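Putative fructose-bisphosphate aldolase (Coccidioides immitis, PDB 3PM6) is a putative class II aldolase-family protein that folds as a TIM barrel and binds a zinc ion. Local coordinates at residues Pro30-Tyr35 and Leu41-Ala46; Ser76-Arg79 and Pro84-Leu87; Arg153-Glu158 and Gln162-Leu167; Gly197-Arg202 and Asp230-Glu235; Arg263-Ser268 and His275-Asn280. All coordinates share one frame; numbering follows the deposited sequence.

Interaction 1 (Pro30-Tyr35 and Leu41-Ala46); sequences PAICVY and LAIIRA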
# COMPACT_ATOMS: atom_id res chain seq x y z
N PRO A 30 2.55 8.20 -19.04
CA PRO A 30 1.38 8.42 -18.18
C PRO A 30 1.85 8.51 -16.73
O PRO A 30 2.49 7.60 -16.26
CB PRO A 30 0.54 7.14 -18.38
CG PRO A 30 1.53 6.06 -18.84
CD PRO A 30 2.69 6.80 -19.50
N ALA A 31 1.55 9.61 -16.05
CA ALA A 31 2.01 9.85 -14.67
C ALA A 31 0.78 9.91 -13.76
O ALA A 31 0.11 10.94 -13.66
CB ALA A 31 2.80 11.16 -14.60
N ILE A 32 0.46 8.79 -13.14
CA ILE A 32 -0.84 8.61 -12.50
C ILE A 32 -0.72 8.79 -11.02
O ILE A 32 0.02 8.04 -10.37
CB ILE A 32 -1.38 7.15 -12.78
CG1 ILE A 32 -1.22 6.78 -14.26
CG2 ILE A 32 -2.80 6.96 -12.25
CD1 ILE A 32 -1.98 7.69 -15.21
N CYS A 33 -1.42 9.79 -10.49
CA CYS A 33 -1.53 10.00 -9.07
C CYS A 33 -2.34 8.93 -8.43
O CYS A 33 -3.46 8.61 -8.88
CB CYS A 33 -2.21 11.34 -8.77
SG CYS A 33 -1.31 12.69 -9.49
N VAL A 34 -1.83 8.41 -7.33
CA VAL A 34 -2.58 7.41 -6.56
C VAL A 34 -2.46 7.70 -5.08
O VAL A 34 -1.54 8.44 -4.68
CB VAL A 34 -2.05 5.98 -6.80
CG1 VAL A 34 -2.34 5.51 -8.22
CG2 VAL A 34 -0.59 5.87 -6.45
N TYR A 35 -3.36 7.10 -4.29
CA TYR A 35 -3.47 7.33 -2.84
C TYR A 35 -3.39 6.03 -2.05
O TYR A 35 -3.51 6.05 -0.81
CB TYR A 35 -4.83 7.94 -2.47
CG TYR A 35 -5.11 9.27 -3.09
CD1 TYR A 35 -4.71 10.46 -2.48
CD2 TYR A 35 -5.79 9.34 -4.31
CE1 TYR A 35 -5.01 11.70 -3.07
CE2 TYR A 35 -6.07 10.54 -4.89
CZ TYR A 35 -5.70 11.72 -4.28
OH TYR A 35 -6.00 12.87 -4.95
N LEU A 41 -1.46 -0.98 -7.84
CA LEU A 41 -1.66 -2.24 -8.58
C LEU A 41 -2.29 -1.96 -9.92
O LEU A 41 -1.87 -2.54 -10.93
CB LEU A 41 -2.53 -3.23 -7.79
CG LEU A 41 -1.75 -3.88 -6.65
CD1 LEU A 41 -2.63 -4.83 -5.84
CD2 LEU A 41 -0.53 -4.62 -7.21
N ALA A 42 -3.29 -1.08 -9.94
CA ALA A 42 -3.92 -0.67 -11.21
C ALA A 42 -2.91 -0.17 -12.22
O ALA A 42 -2.97 -0.53 -13.41
CB ALA A 42 -5.05 0.37 -10.96
N ILE A 43 -1.95 0.65 -11.76
CA ILE A 43 -0.91 1.17 -12.67
C ILE A 43 0.06 0.10 -13.20
O ILE A 43 0.32 0.06 -14.39
CB ILE A 43 -0.05 2.29 -12.03
CG1 ILE A 43 -0.89 3.54 -11.74
CG2 ILE A 43 1.12 2.64 -12.96
CD1 ILE A 43 -0.26 4.42 -10.63
N ILE A 44 0.61 -0.71 -12.30
CA ILE A 44 1.52 -1.80 -12.70
C ILE A 44 0.81 -2.73 -13.70
O ILE A 44 1.40 -3.11 -14.68
CB ILE A 44 1.97 -2.70 -11.50
CG1 ILE A 44 2.56 -1.87 -10.34
CG2 ILE A 44 2.96 -3.77 -11.98
CD1 ILE A 44 3.67 -0.95 -10.73
N ARG A 45 -0.45 -3.09 -13.43
CA ARG A 45 -1.16 -4.04 -14.28
C ARG A 45 -1.45 -3.43 -15.65
O ARG A 45 -1.24 -4.07 -16.69
CB ARG A 45 -2.47 -4.47 -13.63
CG ARG A 45 -2.35 -5.59 -12.67
CD ARG A 45 -3.67 -5.69 -11.92
NE ARG A 45 -3.48 -6.40 -10.66
CZ ARG A 45 -4.46 -6.91 -9.92
NH1 ARG A 45 -5.73 -6.81 -10.30
NH2 ARG A 45 -4.15 -7.54 -8.81
N ALA A 46 -1.95 -2.20 -15.63
CA ALA A 46 -2.26 -1.48 -16.85
C ALA A 46 -1.02 -1.35 -17.70
O ALA A 46 -1.04 -1.67 -18.86
CB ALA A 46 -2.85 -0.09 -16.55
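Ile43 of the helix lays its long branch against Ile32 and Val34 of the strand 29-33 region. The side-chain packing is apolar, with one methyl also set on a backbone oxygen. In the packing with Ile32, the two side chains slide past each other in opposite directions. Ile43 CD1 lies 3.7 Å from Ile32 CB, and Ile43 CG1 is 4.0 Å from Ile32 CG2. Ile43 CD1 also rests 3.6 Å from Ile32 O. In the packing with Val34, the side chains meet tip to tip. Val34 CG1 stands 3.4 Å from Ile43 CD1, which is tighter than usual for two carbons. Ile43 carries CG1 anti to its carbonyl carbon (chi1 -65°), and an extended chi2 of 157° sends CD1 out to both partners. All three residues are buried.

Backbone hydrogen bonds outside the contact tie Ile32 to Met55 and Leu57 of strand 54-58. Ile43 also packs on Ala54 and Ile56 of that strand, so one side chain spans two neighbouring strands. This is the packing of a beta-alpha-beta unit, strand 29-33, helix 37-49 and strand 54-58, the repeating element of a TIM barrel.

Interaction 2 (Ser76-Arg79 and Pro84-Leu87); sequences SACR and PITL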
# COMPACT_ATOMS: atom_id res chain seq x y z
N SER A 76 8.92 -0.40 -4.51
CA SER A 76 9.14 -1.81 -4.70
C SER A 76 8.34 -2.34 -5.90
O SER A 76 8.91 -3.00 -6.77
CB SER A 76 8.81 -2.57 -3.40
OG SER A 76 8.83 -3.94 -3.66
N ALA A 77 7.04 -2.04 -5.96
CA ALA A 77 6.25 -2.38 -7.14
C ALA A 77 6.92 -1.91 -8.45
O ALA A 77 6.89 -2.65 -9.45
CB ALA A 77 4.83 -1.81 -7.03
N CYS A 78 7.51 -0.71 -8.43
CA CYS A 78 8.21 -0.15 -9.60
C CYS A 78 9.34 -1.05 -10.08
O CYS A 78 9.41 -1.36 -11.27
CB CYS A 78 8.79 1.26 -9.30
SG CYS A 78 7.61 2.56 -9.26
N ARG A 79 10.22 -1.42 -9.14
CA ARG A 79 11.37 -2.28 -9.39
C ARG A 79 10.99 -3.62 -9.98
O ARG A 79 11.66 -4.09 -10.89
CB ARG A 79 12.19 -2.53 -8.11
CG ARG A 79 12.81 -1.28 -7.46
CD ARG A 79 13.76 -0.52 -8.39
NE ARG A 79 13.89 0.89 -8.02
CZ ARG A 79 15.00 1.47 -7.56
NH1 ARG A 79 16.12 0.76 -7.38
NH2 ARG A 79 15.00 2.78 -7.27
N PRO A 84 9.24 -0.21 -17.87
CA PRO A 84 9.79 0.89 -17.06
C PRO A 84 8.70 1.69 -16.31
O PRO A 84 7.81 2.30 -16.93
CB PRO A 84 10.52 1.76 -18.09
CG PRO A 84 10.63 0.92 -19.31
CD PRO A 84 9.40 0.08 -19.30
N ILE A 85 8.77 1.64 -14.98
CA ILE A 85 7.91 2.44 -14.12
C ILE A 85 8.75 3.07 -12.99
O ILE A 85 9.48 2.36 -12.29
CB ILE A 85 6.79 1.60 -13.48
CG1 ILE A 85 6.08 0.74 -14.52
CG2 ILE A 85 5.79 2.51 -12.79
CD1 ILE A 85 5.09 -0.24 -13.90
N THR A 86 8.63 4.39 -12.80
CA THR A 86 9.36 5.06 -11.72
C THR A 86 8.41 5.81 -10.82
O THR A 86 7.24 5.97 -11.14
CB THR A 86 10.43 6.03 -12.28
OG1 THR A 86 9.80 7.09 -13.00
CG2 THR A 86 11.42 5.26 -13.24
N LEU A 87 8.95 6.31 -9.71
CA LEU A 87 8.17 6.90 -8.63
C LEU A 87 8.45 8.42 -8.46
O LEU A 87 9.59 8.84 -8.38
CB LEU A 87 8.44 6.14 -7.33
CG LEU A 87 7.71 6.63 -6.09
CD1 LEU A 87 6.19 6.53 -6.25
CD2 LEU A 87 8.19 5.81 -4.89
O HOH W 1 10.22 -0.82 -13.72
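Cys78 lays its side chain over the backbone of strand 85-92 where Ile85 gives way to Thr86. Cys78 CB is 3.3 Å from Ile85 O, and Cys78 SG is 3.7 Å from Thr86 C. The sulfur sits anti to its own carbonyl carbon (chi1 -76°). From there it also meets two side chains of the strand. Ile85 CG2 is 4.0 Å from Cys78 SG, and Leu87 CB is 4.2 Å from the same Cys78 SG. Ile85 and Leu87 both direct their CB atoms at the helix, while Thr86 between them turns its CB away. The small cysteine is consistent with the close approach of the backbones, where the CA atoms of Cys78 and Ile85 are 5.2 Å apart.

One water joins the backbones beside this packing. It donates to Cys78 O at 2.6 Å and accepts from Ile85 N at 3.1 Å. It therefore serves a carbonyl near the end of the helix and an amide at the start of the strand.

Other parts of the fold close round the contact. Cys78, Ile85 and Leu87 all touch Ile56 of strand 54-58, and Ile85 O accepts a hydrogen bond from Arg14 NH2. Ala77 packs on Leu69 of the second subunit. Helix 69-80 here turns through a short loop into the next parallel strand and packs on it, the helix-to-strand return of an alpha/beta barrel of the TIM type.

Interaction 3 (Arg153-Glu158 and Gln162-Leu167); sequences RIEGGE and QDTVDL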
# COMPACT_ATOMS: atom_id res chain seq x y z
N ARG A 153 2.05 29.76 -12.20
CA ARG A 153 1.10 29.30 -11.19
C ARG A 153 -0.21 28.80 -11.82
O ARG A 153 -1.04 29.60 -12.26
CB ARG A 153 0.77 30.41 -10.18
CG ARG A 153 0.06 29.87 -8.92
CD ARG A 153 -0.27 31.03 -7.98
NE ARG A 153 0.98 31.63 -7.54
CZ ARG A 153 1.20 32.94 -7.42
NH1 ARG A 153 0.23 33.83 -7.71
NH2 ARG A 153 2.39 33.36 -6.99
N ILE A 154 -0.34 27.48 -11.85
CA ILE A 154 -1.57 26.80 -12.16
C ILE A 154 -2.54 27.01 -11.00
O ILE A 154 -2.17 26.87 -9.81
CB ILE A 154 -1.32 25.28 -12.48
CG1 ILE A 154 -0.37 25.15 -13.68
CG2 ILE A 154 -2.63 24.57 -12.81
CD1 ILE A 154 0.26 23.76 -13.86
N GLU A 155 -3.77 27.38 -11.32
CA GLU A 155 -4.78 27.60 -10.30
C GLU A 155 -5.53 26.33 -9.96
O GLU A 155 -5.58 25.39 -10.74
CB GLU A 155 -5.78 28.66 -10.78
CG GLU A 155 -5.14 30.04 -10.91
CD GLU A 155 -6.15 31.12 -11.29
OE1 GLU A 155 -6.29 31.39 -12.50
OE2 GLU A 155 -6.81 31.67 -10.38
N GLY A 156 -6.13 26.31 -8.78
CA GLY A 156 -7.02 25.19 -8.42
C GLY A 156 -6.40 24.27 -7.38
O GLY A 156 -5.22 24.38 -7.04
N GLY A 157 -7.23 23.37 -6.87
CA GLY A 157 -6.79 22.41 -5.87
C GLY A 157 -7.32 21.04 -6.25
O GLY A 157 -8.23 20.92 -7.10
N GLU A 158 -6.75 20.03 -5.62
CA GLU A 158 -7.26 18.64 -5.69
C GLU A 158 -7.08 18.03 -4.29
O GLU A 158 -6.47 18.65 -3.43
CB GLU A 158 -6.55 17.84 -6.81
CG GLU A 158 -6.74 18.51 -8.22
CD GLU A 158 -6.08 17.79 -9.39
OE1 GLU A 158 -5.36 16.83 -9.12
OE2 GLU A 158 -6.28 18.18 -10.58
N GLN A 162 -2.88 21.64 -2.48
CA GLN A 162 -3.50 22.86 -1.90
C GLN A 162 -4.16 23.80 -2.93
O GLN A 162 -3.62 23.97 -4.04
CB GLN A 162 -2.50 23.64 -1.03
CG GLN A 162 -3.15 24.70 -0.08
CD GLN A 162 -2.15 25.80 0.35
OE1 GLN A 162 -1.10 25.52 0.94
NE2 GLN A 162 -2.48 27.05 0.06
N ASP A 163 -5.34 24.33 -2.57
CA ASP A 163 -6.02 25.53 -3.17
C ASP A 163 -5.04 26.66 -3.55
O ASP A 163 -4.01 26.82 -2.91
CB ASP A 163 -7.14 26.14 -2.21
CG ASP A 163 -6.62 26.55 -0.77
OD1 ASP A 163 -6.45 25.59 0.07
OD2 ASP A 163 -6.39 27.79 -0.40
N THR A 164 -5.42 27.46 -4.56
CA THR A 164 -4.75 28.73 -4.88
C THR A 164 -5.67 29.93 -4.60
O THR A 164 -5.58 30.99 -5.26
CB THR A 164 -4.32 28.79 -6.33
OG1 THR A 164 -5.49 28.66 -7.14
CG2 THR A 164 -3.26 27.70 -6.66
N VAL A 165 -6.58 29.74 -3.65
CA VAL A 165 -7.49 30.81 -3.23
C VAL A 165 -6.68 32.03 -2.78
O VAL A 165 -5.71 31.90 -2.04
CB VAL A 165 -8.42 30.32 -2.09
CG1 VAL A 165 -9.14 31.49 -1.42
CG2 VAL A 165 -9.42 29.33 -2.65
N ASP A 166 -7.07 33.20 -3.23
CA ASP A 166 -6.35 34.42 -2.85
C ASP A 166 -5.01 34.48 -3.59
O ASP A 166 -4.19 35.33 -3.28
CB ASP A 166 -6.14 34.52 -1.31
CG ASP A 166 -7.45 34.84 -0.53
OD1 ASP A 166 -8.38 35.48 -1.10
OD2 ASP A 166 -7.53 34.47 0.68
N LEU A 167 -4.79 33.57 -4.54
CA LEU A 167 -3.63 33.69 -5.45
C LEU A 167 -4.10 33.81 -6.89
O LEU A 167 -5.06 33.12 -7.29
CB LEU A 167 -2.65 32.50 -5.32
CG LEU A 167 -1.93 32.26 -3.99
CD1 LEU A 167 -1.08 31.01 -4.06
CD2 LEU A 167 -1.08 33.47 -3.55
O HOH W 2 -6.52 30.99 -7.93
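Thr164 directs its CB toward 153-158, and its OG1 takes the direct hydrogen bond of the contact. Gly156 N donates to Thr164 OG1 at 2.9 Å, nearly straight at 169°. Thr164 OG1 stands between its own backbone N and carbonyl carbon (chi1 59°), which leaves Thr164 CG2 to pack 3.4 Å from Ile154 O.

Water adds a second polar link. One molecule is 2.7 Å from Thr164 OG1 and 2.6 Å from Glu155 OE2. It also lies 2.7 Å from Leu167 O. Leu167 closes a type II beta turn that begins at Thr164, with Leu167 N bonded to Thr164 O at 2.8 Å.

Side-chain packing makes up the rest, with Arg153 and Leu167 crossing at about a right angle. Arg153 CD lies 3.9 Å from Leu167 CB, and Leu167 CD1 sits over one face of the guanidinium. The polar end of Arg153 is held elsewhere: NE donates to Ser122 O, NH2 to Phe124 O and NH1 to Glu168 O.

Ile154 packs on His196 and His227, both zinc ligands. The two segments belong to one loop, which runs from barrel strand 146-149 to helix 174-181.

Interaction 4 (Gly197-Arg202 and Asp230-Glu235); sequences GNYGPR and DPFTKE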
# COMPACT_ATOMS: atom_id res chain seq x y z
N GLY A 197 -8.30 20.55 -11.02
CA GLY A 197 -9.73 20.40 -10.72
C GLY A 197 -10.68 20.73 -11.87
O GLY A 197 -10.31 20.70 -13.03
N ASN A 198 -11.91 21.06 -11.53
CA ASN A 198 -12.99 21.21 -12.51
C ASN A 198 -12.82 22.53 -13.26
O ASN A 198 -12.71 23.57 -12.63
CB ASN A 198 -14.32 21.15 -11.77
CG ASN A 198 -15.52 20.78 -12.67
OD1 ASN A 198 -15.87 21.49 -13.62
ND2 ASN A 198 -16.17 19.68 -12.32
N TYR A 199 -12.76 22.45 -14.59
CA TYR A 199 -12.67 23.65 -15.46
C TYR A 199 -13.92 24.54 -15.40
O TYR A 199 -13.84 25.76 -15.62
CB TYR A 199 -12.37 23.24 -16.91
CG TYR A 199 -10.91 22.86 -17.09
CD1 TYR A 199 -10.01 23.74 -17.68
CD2 TYR A 199 -10.43 21.63 -16.63
CE1 TYR A 199 -8.66 23.41 -17.79
CE2 TYR A 199 -9.10 21.29 -16.73
CZ TYR A 199 -8.21 22.20 -17.30
OH TYR A 199 -6.88 21.85 -17.44
N GLY A 200 -15.07 23.94 -15.13
CA GLY A 200 -16.34 24.68 -15.13
C GLY A 200 -16.84 25.03 -16.52
O GLY A 200 -16.27 24.57 -17.53
N PRO A 201 -17.90 25.88 -16.60
CA PRO A 201 -18.65 26.15 -17.85
C PRO A 201 -17.81 26.74 -18.99
O PRO A 201 -18.19 26.58 -20.15
CB PRO A 201 -19.75 27.16 -17.42
CG PRO A 201 -19.29 27.73 -16.08
CD PRO A 201 -18.46 26.62 -15.45
N ARG A 202 -16.69 27.40 -18.67
CA ARG A 202 -15.77 27.94 -19.69
C ARG A 202 -15.00 26.85 -20.45
O ARG A 202 -14.39 27.15 -21.48
CB ARG A 202 -14.75 28.89 -19.06
N ASP A 230 -7.00 15.85 -16.52
CA ASP A 230 -8.03 14.85 -16.25
C ASP A 230 -9.16 14.75 -17.30
O ASP A 230 -9.43 13.65 -17.80
CB ASP A 230 -8.62 15.04 -14.85
CG ASP A 230 -7.75 14.41 -13.78
OD1 ASP A 230 -7.29 13.28 -14.02
OD2 ASP A 230 -7.59 15.01 -12.70
N PRO A 231 -9.79 15.89 -17.65
CA PRO A 231 -10.91 15.86 -18.60
C PRO A 231 -10.44 15.97 -20.06
O PRO A 231 -11.28 16.22 -20.92
CB PRO A 231 -11.69 17.13 -18.24
CG PRO A 231 -10.60 18.11 -17.83
CD PRO A 231 -9.50 17.28 -17.20
N PHE A 232 -9.13 15.81 -20.33
CA PHE A 232 -8.61 16.00 -21.69
C PHE A 232 -9.01 14.83 -22.63
O PHE A 232 -9.29 13.69 -22.20
CB PHE A 232 -7.07 16.22 -21.70
CG PHE A 232 -6.63 17.58 -21.18
CD1 PHE A 232 -7.53 18.47 -20.61
CD2 PHE A 232 -5.29 17.96 -21.24
CE1 PHE A 232 -7.13 19.74 -20.14
CE2 PHE A 232 -4.86 19.22 -20.75
CZ PHE A 232 -5.77 20.10 -20.18
N THR A 233 -9.03 15.14 -23.92
CA THR A 233 -9.46 14.19 -24.95
C THR A 233 -8.17 13.80 -25.68
O THR A 233 -7.14 14.42 -25.48
CB THR A 233 -10.45 14.87 -25.96
OG1 THR A 233 -9.80 15.99 -26.56
CG2 THR A 233 -11.73 15.34 -25.30
N LYS A 234 -8.23 12.79 -26.52
CA LYS A 234 -7.09 12.40 -27.31
C LYS A 234 -6.58 13.57 -28.16
O LYS A 234 -5.36 13.78 -28.29
CB LYS A 234 -7.46 11.24 -28.26
CG LYS A 234 -6.40 11.07 -29.41
CD LYS A 234 -6.06 9.61 -29.65
CE LYS A 234 -4.73 9.43 -30.35
NZ LYS A 234 -3.86 8.54 -29.51
N GLU A 235 -7.49 14.29 -28.78
CA GLU A 235 -7.10 15.35 -29.71
C GLU A 235 -6.34 16.47 -28.96
O GLU A 235 -5.34 16.99 -29.46
CB GLU A 235 -8.33 15.88 -30.47
CG GLU A 235 -8.91 14.86 -31.51
CD GLU A 235 -9.96 13.88 -30.95
OE1 GLU A 235 -10.05 13.68 -29.72
OE2 GLU A 235 -10.71 13.30 -31.78
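Tyr199 of the loop 197-202 lays its ring against Pro231 and Phe232, just before helix 234-242. The close part lies at the outer end of the ring. Tyr199 OH is 3.4 Å from Phe232 CZ, and Tyr199 CZ is 3.9 Å from Phe232 CE1. The two side chains cross at about a right angle, and each ring meets the other obliquely. Phe232 is buried. Its CG lies anti to its carbonyl carbon (chi1 -73°), which brings the far end of the ring to the tyrosine. Val204 touches both rings, and Leu206 packs on Phe232.

Pro231 forms the more open side. It is an exposed residue, and Pro231 CG packs 3.7 Å from Tyr199 CE2. The proline ring too crosses the tyrosine at about a right angle. The loop around Tyr199 lies at the surface. An Asx turn from Asn198 to Gly200 spans the tyrosine, with Asn198 OD1 accepting from Gly200 N at 3.0 Å. The donor lies in the carbonyl plane, on a lone pair. Beyond the contact, Thr233 is the N-cap of helix 234-242 and makes a weak bond to Ile236 N.

The loops that follow strands 187-188 and 223-226 are thereby joined close to His196 and His227, both zinc ligands. The contact itself is apolar apart from the phenol oxygen, which has polar partners elsewhere. Tyr199 OH is hydrogen-bonded to Gly228 O, which can only accept, and to Val195 N, which can only donate. The hydroxyl therefore both gives and takes a bond, which would fix its rotation while the ring packs on Pro231 and Phe232.

Interaction 5 (Arg263-Ser268 and His275-Asn280); sequences REKAGS and HEEVTN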
# COMPACT_ATOMS: atom_id res chain seq x y z
N ARG A 263 -18.71 3.87 -3.68
CA ARG A 263 -20.00 4.53 -3.43
C ARG A 263 -21.14 3.55 -3.67
O ARG A 263 -22.05 3.43 -2.84
CB ARG A 263 -20.14 5.80 -4.31
CG ARG A 263 -21.58 6.27 -4.59
CD ARG A 263 -21.68 7.68 -5.26
NE ARG A 263 -21.19 7.71 -6.65
CZ ARG A 263 -20.26 8.55 -7.10
NH1 ARG A 263 -19.73 9.46 -6.28
NH2 ARG A 263 -19.88 8.49 -8.38
N GLU A 264 -21.06 2.81 -4.77
CA GLU A 264 -22.12 1.90 -5.18
C GLU A 264 -22.11 0.52 -4.49
O GLU A 264 -23.16 -0.08 -4.28
CB GLU A 264 -22.08 1.72 -6.70
N LYS A 265 -20.93 0.02 -4.14
CA LYS A 265 -20.78 -1.39 -3.78
C LYS A 265 -20.30 -1.71 -2.34
O LYS A 265 -20.33 -2.87 -1.94
CB LYS A 265 -19.91 -2.14 -4.81
CG LYS A 265 -20.39 -1.99 -6.23
CD LYS A 265 -20.46 -3.31 -6.95
CE LYS A 265 -21.25 -3.24 -8.27
NZ LYS A 265 -20.37 -2.83 -9.45
N ALA A 266 -19.86 -0.71 -1.58
CA ALA A 266 -19.40 -1.03 -0.23
C ALA A 266 -20.61 -1.46 0.57
O ALA A 266 -21.69 -0.87 0.42
CB ALA A 266 -18.72 0.13 0.42
N GLY A 267 -20.45 -2.47 1.40
CA GLY A 267 -21.61 -3.06 2.11
C GLY A 267 -22.38 -4.09 1.28
O GLY A 267 -23.29 -4.71 1.79
N SER A 268 -21.99 -4.29 0.02
CA SER A 268 -22.70 -5.21 -0.87
C SER A 268 -21.87 -6.37 -1.40
O SER A 268 -22.41 -7.30 -2.00
CB SER A 268 -23.29 -4.45 -2.02
OG SER A 268 -24.45 -3.78 -1.57
N HIS A 275 -11.91 -4.69 -3.24
CA HIS A 275 -10.55 -4.28 -3.62
C HIS A 275 -10.28 -4.63 -5.06
O HIS A 275 -9.62 -3.86 -5.76
CB HIS A 275 -9.50 -4.94 -2.72
CG HIS A 275 -9.44 -4.35 -1.35
ND1 HIS A 275 -9.21 -3.01 -1.13
CD2 HIS A 275 -9.56 -4.91 -0.13
CE1 HIS A 275 -9.21 -2.76 0.17
NE2 HIS A 275 -9.44 -3.90 0.80
N GLU A 276 -10.77 -5.79 -5.49
CA GLU A 276 -10.62 -6.24 -6.86
C GLU A 276 -11.30 -5.31 -7.84
O GLU A 276 -10.71 -4.94 -8.87
CB GLU A 276 -11.13 -7.68 -7.02
CG GLU A 276 -10.20 -8.75 -6.37
CD GLU A 276 -10.83 -10.16 -6.28
OE1 GLU A 276 -11.89 -10.43 -6.91
OE2 GLU A 276 -10.26 -11.00 -5.56
N GLU A 277 -12.53 -4.91 -7.51
CA GLU A 277 -13.33 -4.08 -8.42
C GLU A 277 -12.78 -2.65 -8.59
O GLU A 277 -12.69 -2.16 -9.73
CB GLU A 277 -14.83 -4.12 -8.04
CG GLU A 277 -15.46 -5.52 -8.30
CD GLU A 277 -16.99 -5.52 -8.32
OE1 GLU A 277 -17.59 -4.43 -8.48
OE2 GLU A 277 -17.61 -6.59 -8.17
N VAL A 278 -12.35 -2.01 -7.49
CA VAL A 278 -11.73 -0.69 -7.61
C VAL A 278 -10.44 -0.73 -8.42
O VAL A 278 -10.17 0.18 -9.20
CB VAL A 278 -11.52 0.04 -6.25
CG1 VAL A 278 -12.88 0.36 -5.61
CG2 VAL A 278 -10.63 -0.75 -5.29
N THR A 279 -9.67 -1.81 -8.29
CA THR A 279 -8.42 -1.91 -9.01
C THR A 279 -8.67 -2.12 -10.51
O THR A 279 -8.03 -1.46 -11.34
CB THR A 279 -7.58 -3.06 -8.44
OG1 THR A 279 -7.50 -2.91 -7.02
CG2 THR A 279 -6.19 -3.04 -9.03
N ASN A 280 -9.61 -3.01 -10.84
CA ASN A 280 -10.01 -3.21 -12.23
C ASN A 280 -10.50 -1.95 -12.89
O ASN A 280 -10.08 -1.64 -13.98
CB ASN A 280 -11.09 -4.30 -12.35
CG ASN A 280 -10.61 -5.65 -11.87
OD1 ASN A 280 -9.41 -5.88 -11.78
ND2 ASN A 280 -11.55 -6.54 -11.52
O HOH W 3 -17.92 -2.57 -10.38
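Lys265 and Glu277 form a salt bridge across the two helices, and a water reinforces it. The direct bond is long and weak, with Lys265 NZ 3.4 Å from Glu277 OE1. The water makes shorter links. It accepts from Lys265 NZ at 2.6 Å and donates to Glu277 OE1 at 2.7 Å. The same oxygen thus meets the ammonium group both directly and through water.

The side chains cross at about a right angle. Glu277 is extended beyond CG (chi2 -164°) and reaches out from its helix. The lysine bends at chi2 and chi4, which lays part of its chain beside the carboxylate. Lys265 CD is also 3.4 Å from Glu277 OE1. The CA atoms of Lys265 and Glu277 are 9.2 Å apart, so the link is made by long side chains at the surface.

Around the bridge, Val278 packs on Tyr258, Val261 and Met262 of helix 252-265, and Lys265 and Ala266 lie against Leu274. Glu276 OE2 bonds Trp61 NE1 of the second subunit. The arrangement is a pair of consecutive helices, 252-265 and 271-292, joined by a short loop and bridged at the surface. The first follows the last barrel strand, and the second is the last helix, beside the subunit interface.

How the interactions relate
The five contacts follow one another along the chain and belong to one closed barrel of eight parallel strands. Interactions 1 and 2 have centres about 10 Å apart. They touch where Ile44 of helix 37-49 meets Ile85 of strand 85-92 and Ala77 of helix 69-80. Interaction 5 touches interaction 1 where Thr279 of helix 271-292 meets Leu41 and Ala42. These three contacts all reach the second subunit. Interactions 3 and 4 lie in loops after barrel strands, near the zinc ion, with a hydrogen bond between Glu158 OE2 and Gly197 N. Their centres are about 30 and 29 Å from that of interaction 2. Interactions 2 and 5 are thus set apart from the metal-site loops, and interaction 1 lies between.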